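PDB 6CL6: tail fiber protein from Pseudomonas aeruginosa, which forms the trimeric receptor-binding fiber of the R2 pyocin, a contractile injection system, and probably recognises the surface of target bacterial cells. Local coordinates for residues S47-T52 and H62-V67; S146-Q151 and L170-A175; I298-Q303 and I318-L323. One frame throughout, in Å; residues are numbered along the deposited sequence. Where two conformers were deposited one is given.

Interaction 1: S47-T52 and H62-V67; sequences SSDPNT and HANGPV
H62 opens its segment with CG anti to the backbone N (chi1 -169°), which lays the imidazole flat against the D49 backbone and side chain. D49 CA stands over the ring centre, 3.6 Å from the centroid of H62, a CH-pi contact, and the D49 carboxylate continues over the same face with its plane only 6° from that of the ring. At the ring edge S47 O approaches H62 CD2 at 3.4 Å. H62 also starts a type I beta turn that ends at G65, closed by G65 N donating to H62 O. Inside the turn N64 N donates to H62 ND1 over 3.0 Å, so this nitrogen is the acceptor and the rotation of the ring is fixed; any proton of a neutral H62 would then sit on NE2. N64 sends its amide to D49: ND2 reaches D49 OD1 at 2.9 Å, nearly straight at 174°, from above the carboxylate plane. D49 OD1 takes a second bond from N51 N at 2.8 Å, the Asx turn that starts the short 3-10 segment 50-51. The N51 and N64 amides stack almost parallel, and a water accepts from N51 ND2 and gives a weak bond to N64 OD1. P50 CG packs 3.8 Å from G65 N, where the turn ends. The contact joins the loops that precede and follow strand 57-60, an outer strand of its antiparallel sheet within the chain. P50 rests on I74 of strand 72-79, while N51 OD1 accepts from R102 of strand 99-104.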
loop_
_atom_site.group_PDB
_atom_site.type_symbol
_atom_site.label_atom_id
_atom_site.label_comp_id
_atom_site.label_asym_id
_atom_site.label_seq_id
_atom_site.Cartn_x
_atom_site.Cartn_y
_atom_site.Cartn_z
ATOM N N SER A 47 -68.613 12.415 29.797
ATOM C CA SER A 47 -68.333 12.979 28.481
ATOM C C SER A 47 -68.301 14.506 28.513
ATOM O O SER A 47 -68.359 15.147 27.463
ATOM C CB SER A 47 -69.365 12.498 27.457
ATOM O OG SER A 47 -70.640 13.016 27.749
ATOM N N SER A 48 -68.216 15.097 29.694
ATOM C CA SER A 48 -68.178 16.553 29.824
ATOM C C SER A 48 -66.976 17.186 29.134
ATOM O O SER A 48 -65.886 16.619 29.100
ATOM C CB SER A 48 -68.189 16.932 31.313
ATOM O OG SER A 48 -69.420 16.532 31.924
ATOM N N ASP A 49 -67.186 18.383 28.609
ATOM C CA ASP A 49 -66.116 19.151 27.932
ATOM C C ASP A 49 -65.176 19.749 28.987
ATOM O O ASP A 49 -65.588 20.612 29.766
ATOM C CB ASP A 49 -66.720 20.245 27.060
ATOM C CG ASP A 49 -65.681 21.014 26.252
ATOM O OD1 ASP A 49 -64.460 20.783 26.430
ATOM O OD2 ASP A 49 -66.069 21.878 25.437
ATOM N N PRO A 50 -63.909 19.372 29.013
ATOM C CA PRO A 50 -63.005 20.013 29.987
ATOM C C PRO A 50 -62.772 21.485 29.713
ATOM O O PRO A 50 -62.369 22.212 30.628
ATOM C CB PRO A 50 -61.709 19.180 29.861
ATOM C CG PRO A 50 -61.750 18.598 28.485
ATOM C CD PRO A 50 -63.214 18.367 28.169
ATOM N N ASN A 51 -63.056 21.967 28.498
ATOM C CA ASN A 51 -62.898 23.391 28.218
ATOM C C ASN A 51 -63.846 24.240 29.065
ATOM O O ASN A 51 -63.537 25.403 29.380
ATOM C CB ASN A 51 -63.160 23.688 26.736
ATOM C CG ASN A 51 -61.999 23.336 25.838
ATOM O OD1 ASN A 51 -61.159 22.468 26.145
ATOM N ND2 ASN A 51 -61.928 24.030 24.701
ATOM N N THR A 52 -64.991 23.683 29.443
ATOM C CA THR A 52 -65.979 24.415 30.214
ATOM C C THR A 52 -66.033 23.937 31.658
ATOM O O THR A 52 -67.047 24.140 32.362
ATOM C CB THR A 52 -67.367 24.340 29.538
ATOM O OG1 THR A 52 -67.789 22.984 29.387
ATOM C CG2 THR A 52 -67.300 24.984 28.197
ATOM N N HIS A 62 -63.958 13.173 26.529
ATOM C CA HIS A 62 -64.228 14.249 25.580
ATOM C C HIS A 62 -62.989 14.603 24.764
ATOM O O HIS A 62 -61.848 14.538 25.238
ATOM C CB HIS A 62 -64.723 15.473 26.347
ATOM C CG HIS A 62 -65.266 16.547 25.475
ATOM N ND1 HIS A 62 -64.454 17.433 24.792
ATOM C CD2 HIS A 62 -66.539 16.889 25.182
ATOM C CE1 HIS A 62 -65.208 18.267 24.110
ATOM N NE2 HIS A 62 -66.473 17.953 24.331
ATOM N N ALA A 63 -63.229 15.032 23.531
ATOM C CA ALA A 63 -62.166 15.278 22.568
ATOM C C ALA A 63 -61.213 16.388 22.968
ATOM O O ALA A 63 -60.070 16.404 22.480
ATOM C CB ALA A 63 -62.783 15.648 21.212
ATOM N N ASN A 64 -61.631 17.302 23.824
ATOM C CA ASN A 64 -60.747 18.387 24.270
ATOM C C ASN A 64 -59.765 17.960 25.336
ATOM O O ASN A 64 -58.933 18.782 25.741
ATOM C CB ASN A 64 -61.596 19.580 24.754
ATOM C CG ASN A 64 -62.130 20.410 23.592
ATOM O OD1 ASN A 64 -61.539 20.451 22.541
ATOM N ND2 ASN A 64 -63.276 21.057 23.784
ATOM N N GLY A 65 -59.839 16.684 25.808
ATOM C CA GLY A 65 -58.813 16.117 26.619
ATOM C C GLY A 65 -57.544 15.858 25.807
ATOM O O GLY A 65 -57.471 16.167 24.622
ATOM N N PRO A 66 -56.522 15.263 26.464
ATOM C CA PRO A 66 -55.198 15.169 25.821
ATOM C C PRO A 66 -55.050 14.082 24.763
ATOM O O PRO A 66 -54.233 14.223 23.845
ATOM C CB PRO A 66 -54.250 14.931 27.002
ATOM C CG PRO A 66 -55.133 14.252 28.044
ATOM C CD PRO A 66 -56.497 14.859 27.870
ATOM N N VAL A 67 -55.806 12.993 24.861
ATOM C CA VAL A 67 -55.653 11.878 23.916
ATOM C C VAL A 67 -57.026 11.428 23.429
ATOM O O VAL A 67 -57.783 10.790 24.174
ATOM C CB VAL A 67 -54.875 10.698 24.500
ATOM C CG1 VAL A 67 -54.663 9.657 23.402
ATOM C CG2 VAL A 67 -53.564 11.113 25.078
HETATM O O HOH W 1 -59.954 23.211 22.757
#

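Interaction 2: S146-Q151 and L170-A175; sequences SGWWSQ and LLHVYA
Two adjacent antiparallel strands of a mixed beta sheet, 147-151 and 169-177, pair here in regular register. G147 with V173 and W149 with L171 are hydrogen-bonded pairs, each with two backbone bonds; V173 N to G147 O, 2.8 Å and 176°, is the straightest. W148 with H172, between them, and S150 with L170, beyond W149-L171, are the non-hydrogen-bonded pairs. Their side chains share one face of the sheet. W148 holds CG in the crowded position between its backbone N and carbonyl carbon (chi1 57°), and the indole runs alongside H172. W148 CB lies over one face of the imidazole, 3.9 Å from the H172 centroid, a CH-pi contact; the rings themselves are near parallel but slid apart, with little overlap. At the indole edge L170 CD1 meets W148 CE3 at 3.4 Å, a tight fit. On the other face W149 CZ3 touches V173 CG2 at 3.8 Å, and the indole of W149 folds back over G147, where a side chain would collide with it. Beyond the G147-V173 pair, A175 N donates to S146 OG at 2.9 Å, and the same hydroxyl bonds K128 O of the third subunit. The face of W148, L170 and H172 looks into the trimer: H172 meets Y174 of the second subunit edge-to-face, and W148 packs on S146 of that subunit. W148 NE1 is satisfied by T127 O. Within the chain, strand 132-133 lies parallel to 147-151 at the sheet margin, and strand 180-187 flanks 169-177 antiparallel, with Y185 against L171.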
loop_
_atom_site.group_PDB
_atom_site.type_symbol
_atom_site.label_atom_id
_atom_site.label_comp_id
_atom_site.label_asym_id
_atom_site.label_seq_id
_atom_site.Cartn_x
_atom_site.Cartn_y
_atom_site.Cartn_z
ATOM N N SER A 146 -39.511 7.109 17.995
ATOM C CA SER A 146 -38.280 7.650 18.573
ATOM C C SER A 146 -37.958 7.002 19.902
ATOM O O SER A 146 -38.847 6.730 20.703
ATOM C CB SER A 146 -38.422 9.158 18.756
ATOM O OG SER A 146 -38.457 9.829 17.552
ATOM N N GLY A 147 -36.676 6.779 20.146
ATOM C CA GLY A 147 -36.227 6.154 21.386
ATOM C C GLY A 147 -34.909 5.427 21.208
ATOM O O GLY A 147 -34.219 5.579 20.196
ATOM N N TRP A 148 -34.541 4.668 22.221
ATOM C CA TRP A 148 -33.371 3.831 22.086
ATOM C C TRP A 148 -33.636 2.487 22.760
ATOM O O TRP A 148 -34.305 2.413 23.786
ATOM C CB TRP A 148 -32.093 4.470 22.645
ATOM C CG TRP A 148 -32.107 4.895 24.066
ATOM C CD1 TRP A 148 -32.876 5.866 24.616
ATOM C CD2 TRP A 148 -31.275 4.406 25.115
ATOM N NE1 TRP A 148 -32.581 6.006 25.948
ATOM C CE2 TRP A 148 -31.600 5.124 26.280
ATOM C CE3 TRP A 148 -30.276 3.429 25.184
ATOM C CZ2 TRP A 148 -30.974 4.898 27.485
ATOM C CZ3 TRP A 148 -29.654 3.201 26.377
ATOM C CH2 TRP A 148 -30.022 3.925 27.520
ATOM N N TRP A 149 -33.055 1.445 22.181
ATOM C CA TRP A 149 -33.293 0.070 22.566
ATOM C C TRP A 149 -31.977 -0.699 22.570
ATOM O O TRP A 149 -31.063 -0.411 21.788
ATOM C CB TRP A 149 -34.291 -0.616 21.619
ATOM C CG TRP A 149 -35.680 -0.200 21.767
ATOM C CD1 TRP A 149 -36.653 -0.837 22.467
ATOM C CD2 TRP A 149 -36.298 0.954 21.182
ATOM N NE1 TRP A 149 -37.828 -0.144 22.359
ATOM C CE2 TRP A 149 -37.628 0.969 21.593
ATOM C CE3 TRP A 149 -35.852 1.970 20.352
ATOM C CZ2 TRP A 149 -38.527 1.980 21.198
ATOM C CZ3 TRP A 149 -36.721 2.972 19.973
ATOM C CH2 TRP A 149 -38.046 2.976 20.409
ATOM N N SER A 150 -31.915 -1.711 23.426
ATOM C CA SER A 150 -30.722 -2.510 23.607
ATOM C C SER A 150 -30.954 -3.938 23.162
ATOM O O SER A 150 -31.910 -4.580 23.596
ATOM C CB SER A 150 -30.285 -2.525 25.083
ATOM O OG SER A 150 -29.088 -3.222 25.259
ATOM N N GLN A 151 -30.060 -4.443 22.322
ATOM C CA GLN A 151 -30.020 -5.859 21.988
ATOM C C GLN A 151 -28.843 -6.442 22.750
ATOM O O GLN A 151 -27.675 -6.175 22.419
ATOM C CB GLN A 151 -29.882 -6.097 20.482
ATOM C CG GLN A 151 -29.714 -7.568 20.097
ATOM C CD GLN A 151 -30.854 -8.447 20.629
ATOM O OE1 GLN A 151 -30.728 -9.103 21.660
ATOM N NE2 GLN A 151 -31.983 -8.435 19.924
ATOM N N LEU A 170 -26.566 -1.222 20.439
ATOM C CA LEU A 170 -27.489 -0.158 20.800
ATOM C C LEU A 170 -28.149 0.458 19.584
ATOM O O LEU A 170 -27.479 1.071 18.740
ATOM C CB LEU A 170 -26.748 0.931 21.593
ATOM C CG LEU A 170 -27.630 1.889 22.362
ATOM C CD1 LEU A 170 -28.447 1.185 23.409
ATOM C CD2 LEU A 170 -26.771 2.951 22.994
ATOM N N LEU A 171 -29.478 0.370 19.540
ATOM C CA LEU A 171 -30.274 1.005 18.502
ATOM C C LEU A 171 -30.847 2.328 18.957
ATOM O O LEU A 171 -31.522 2.386 19.997
ATOM C CB LEU A 171 -31.434 0.111 18.070
ATOM C CG LEU A 171 -32.445 0.667 17.078
ATOM C CD1 LEU A 171 -31.794 0.757 15.692
ATOM C CD2 LEU A 171 -33.674 -0.197 16.996
ATOM N N HIS A 172 -30.629 3.374 18.143
ATOM C CA HIS A 172 -31.326 4.644 18.299
ATOM C C HIS A 172 -32.298 4.851 17.147
ATOM O O HIS A 172 -31.972 4.563 15.988
ATOM C CB HIS A 172 -30.375 5.840 18.330
ATOM C CG HIS A 172 -29.830 6.159 19.676
ATOM N ND1 HIS A 172 -28.690 5.573 20.171
ATOM C CD2 HIS A 172 -30.255 7.023 20.633
ATOM C CE1 HIS A 172 -28.429 6.060 21.374
ATOM N NE2 HIS A 172 -29.376 6.926 21.683
ATOM N N VAL A 173 -33.485 5.352 17.457
ATOM C CA VAL A 173 -34.450 5.730 16.445
ATOM C C VAL A 173 -34.791 7.199 16.634
ATOM O O VAL A 173 -35.257 7.598 17.710
ATOM C CB VAL A 173 -35.714 4.868 16.516
ATOM C CG1 VAL A 173 -36.678 5.264 15.389
ATOM C CG2 VAL A 173 -35.399 3.406 16.474
ATOM N N TYR A 174 -34.599 7.990 15.590
ATOM C CA TYR A 174 -35.023 9.383 15.524
ATOM C C TYR A 174 -36.118 9.480 14.468
ATOM O O TYR A 174 -35.855 9.674 13.276
ATOM C CB TYR A 174 -33.860 10.312 15.235
ATOM C CG TYR A 174 -32.662 10.057 16.124
ATOM C CD1 TYR A 174 -32.641 10.481 17.447
ATOM C CD2 TYR A 174 -31.547 9.419 15.631
ATOM C CE1 TYR A 174 -31.570 10.268 18.240
ATOM C CE2 TYR A 174 -30.457 9.198 16.422
ATOM C CZ TYR A 174 -30.477 9.629 17.744
ATOM O OH TYR A 174 -29.402 9.443 18.553
ATOM N N ALA A 175 -37.370 9.370 14.939
ATOM C CA ALA A 175 -38.533 9.386 14.049
ATOM C C ALA A 175 -38.893 10.846 13.756
ATOM O O ALA A 175 -39.830 11.436 14.327
ATOM C CB ALA A 175 -39.677 8.602 14.670
#

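Interaction 3: I298-Q303 and I318-L323; sequences IRQWGQ and IPFPTL
Q300 grips the backbone of I318 with both ends of its amide. I318 N donates to Q300 OE1 at 3.0 Å, almost perfectly straight at 178° and on a lone pair of the oxygen, while Q300 NE2 donates to I318 O at 2.8 Å from above that carbonyl's plane. The same NE2 sits over the centre of the F320 ring, 3.4 Å above its plane, with amide and ring planes 66° apart. The edge of this ring turns to the strand backbone, where I298 O lies in the ring plane, 3.7 Å from F320 CE1. I298 CG2 slides past F320 CE1 at 3.9 Å, and I298 CD1 meets P321 CD tip to tip at 3.6 Å. One step out, the Q300 chain, extended beyond CG, is flanked by W289 and W367, from the strands on either side of 297-306, and F316 stacks edge-to-face on F320. Strand 363-371 bonds I298 and Q300 through G371 and A369, which holds both residues in place, whereas R299 points away into the trimer and forms a salt bridge to E368 of the third subunit. The paired amide bonds imitate a strand pairing with I318, although its segment has no regular strand, and leave the Q300 amide orientation unambiguous. A carboxamide nitrogen over an aromatic face suggests a modest polar attraction to the ring, added to the two hydrogen bonds and to the apolar packing of I298 on F320 and P321.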
loop_
_atom_site.group_PDB
_atom_site.type_symbol
_atom_site.label_atom_id
_atom_site.label_comp_id
_atom_site.label_asym_id
_atom_site.label_seq_id
_atom_site.Cartn_x
_atom_site.Cartn_y
_atom_site.Cartn_z
ATOM N N ILE A 298 71.124 -21.309 -43.888
ATOM C CA ILE A 298 71.603 -20.115 -44.563
ATOM C C ILE A 298 72.313 -20.553 -45.837
ATOM O O ILE A 298 73.105 -21.507 -45.810
ATOM C CB ILE A 298 72.573 -19.297 -43.689
ATOM C CG1 ILE A 298 71.838 -18.754 -42.457
ATOM C CG2 ILE A 298 73.215 -18.164 -44.509
ATOM C CD1 ILE A 298 72.761 -18.194 -41.431
ATOM N N ARG A 299 72.026 -19.856 -46.928
ATOM C CA ARG A 299 72.764 -20.002 -48.175
ATOM C C ARG A 299 73.394 -18.664 -48.528
ATOM O O ARG A 299 72.776 -17.608 -48.352
ATOM C CB ARG A 299 71.872 -20.462 -49.330
ATOM C CG ARG A 299 71.292 -21.857 -49.146
ATOM C CD ARG A 299 70.749 -22.404 -50.472
ATOM N NE ARG A 299 71.802 -22.732 -51.442
ATOM C CZ ARG A 299 72.433 -23.914 -51.519
ATOM N NH1 ARG A 299 72.135 -24.898 -50.676
ATOM N NH2 ARG A 299 73.358 -24.108 -52.446
ATOM N N GLN A 300 74.622 -18.713 -49.037
ATOM C CA GLN A 300 75.353 -17.504 -49.363
ATOM C C GLN A 300 76.060 -17.723 -50.701
ATOM O O GLN A 300 76.192 -18.852 -51.166
ATOM C CB GLN A 300 76.385 -17.147 -48.280
ATOM C CG GLN A 300 75.876 -17.252 -46.850
ATOM C CD GLN A 300 76.754 -16.476 -45.859
ATOM O OE1 GLN A 300 77.109 -15.334 -46.104
ATOM N NE2 GLN A 300 77.114 -17.116 -44.759
ATOM N N TRP A 301 76.491 -16.618 -51.309
ATOM C CA TRP A 301 77.120 -16.686 -52.628
ATOM C C TRP A 301 77.968 -15.447 -52.852
ATOM O O TRP A 301 77.835 -14.437 -52.157
ATOM C CB TRP A 301 76.075 -16.799 -53.744
ATOM C CG TRP A 301 75.064 -15.721 -53.664
ATOM C CD1 TRP A 301 75.102 -14.508 -54.277
ATOM C CD2 TRP A 301 73.846 -15.745 -52.896
ATOM N NE1 TRP A 301 73.981 -13.773 -53.928
ATOM C CE2 TRP A 301 73.194 -14.524 -53.106
ATOM C CE3 TRP A 301 73.241 -16.702 -52.073
ATOM C CZ2 TRP A 301 71.970 -14.211 -52.493
ATOM C CZ3 TRP A 301 72.025 -16.389 -51.473
ATOM C CH2 TRP A 301 71.414 -15.161 -51.701
ATOM N N GLY A 302 78.833 -15.547 -53.853
ATOM C CA GLY A 302 79.730 -14.466 -54.198
ATOM C C GLY A 302 80.583 -14.883 -55.383
ATOM O O GLY A 302 80.334 -15.910 -56.019
ATOM N N GLN A 303 81.573 -14.053 -55.680
ATOM C CA GLN A 303 82.528 -14.349 -56.748
ATOM C C GLN A 303 83.925 -14.004 -56.253
ATOM O O GLN A 303 84.088 -13.209 -55.331
ATOM C CB GLN A 303 82.237 -13.578 -58.034
ATOM C CG GLN A 303 80.813 -13.671 -58.540
ATOM C CD GLN A 303 79.871 -12.705 -57.817
ATOM O OE1 GLN A 303 80.236 -11.552 -57.546
ATOM N NE2 GLN A 303 78.655 -13.171 -57.494
ATOM N N ILE A 318 77.880 -12.917 -44.581
ATOM C CA ILE A 318 77.712 -12.901 -43.128
ATOM C C ILE A 318 78.347 -14.162 -42.558
ATOM O O ILE A 318 78.449 -15.188 -43.245
ATOM C CB ILE A 318 76.226 -12.826 -42.717
ATOM C CG1 ILE A 318 75.447 -14.020 -43.303
ATOM C CG2 ILE A 318 75.616 -11.514 -43.167
ATOM C CD1 ILE A 318 73.991 -14.079 -42.836
ATOM N N PRO A 319 78.757 -14.129 -41.303
ATOM C CA PRO A 319 79.273 -15.350 -40.679
ATOM C C PRO A 319 78.168 -16.366 -40.495
ATOM O O PRO A 319 77.021 -16.018 -40.176
ATOM C CB PRO A 319 79.798 -14.863 -39.314
ATOM C CG PRO A 319 79.872 -13.389 -39.420
ATOM C CD PRO A 319 78.812 -12.976 -40.375
ATOM N N PHE A 320 78.515 -17.626 -40.700
ATOM C CA PHE A 320 77.626 -18.707 -40.296
ATOM C C PHE A 320 77.606 -18.761 -38.768
ATOM O O PHE A 320 78.671 -18.729 -38.139
ATOM C CB PHE A 320 78.080 -20.041 -40.871
ATOM C CG PHE A 320 77.811 -20.196 -42.340
ATOM C CD1 PHE A 320 76.516 -20.421 -42.811
ATOM C CD2 PHE A 320 78.865 -20.163 -43.262
ATOM C CE1 PHE A 320 76.274 -20.586 -44.172
ATOM C CE2 PHE A 320 78.616 -20.324 -44.628
ATOM C CZ PHE A 320 77.337 -20.539 -45.079
ATOM N N PRO A 321 76.429 -18.782 -38.135
ATOM C CA PRO A 321 76.407 -18.795 -36.659
ATOM C C PRO A 321 77.146 -19.966 -36.042
ATOM O O PRO A 321 77.783 -19.797 -34.995
ATOM C CB PRO A 321 74.901 -18.845 -36.347
ATOM C CG PRO A 321 74.275 -18.141 -37.487
ATOM C CD PRO A 321 75.095 -18.513 -38.704
ATOM N N THR A 322 77.108 -21.143 -36.666
ATOM C CA THR A 322 77.733 -22.333 -36.103
ATOM C C THR A 322 78.722 -22.985 -37.060
ATOM O O THR A 322 79.873 -23.211 -36.674
ATOM C CB THR A 322 76.647 -23.334 -35.685
ATOM O OG1 THR A 322 75.792 -22.724 -34.715
ATOM C CG2 THR A 322 77.262 -24.574 -35.079
ATOM N N LEU A 323 78.316 -23.332 -38.280
ATOM C CA LEU A 323 79.267 -23.951 -39.194
ATOM C C LEU A 323 78.775 -23.869 -40.632
ATOM O O LEU A 323 77.585 -23.768 -40.899
ATOM C CB LEU A 323 79.537 -25.420 -38.836
ATOM C CG LEU A 323 78.559 -26.471 -39.345
ATOM C CD1 LEU A 323 79.056 -27.865 -39.009
ATOM C CD2 LEU A 323 77.170 -26.256 -38.759
#

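From the N terminus the three contacts follow in series, none nested in or crossing another. Interaction 1 closes the excursion through strand 57-60, tying the loops at its two ends beside the first antiparallel sheet. Interaction 2, with nearest atoms about 16 Å farther on, closes the connection containing helix 154-159 and pairs two strands of the mixed sheet, next to the other subunits. A long extended part of the fiber, carrying the iron site of H243 and H245, then separates it from interaction 3, whose centre lies about 130 Å away. There the link through strand 310-315 is closed against strand 297-306, inside the C-terminal gp53-like region. Interactions 2 and 3 both reach the second subunit.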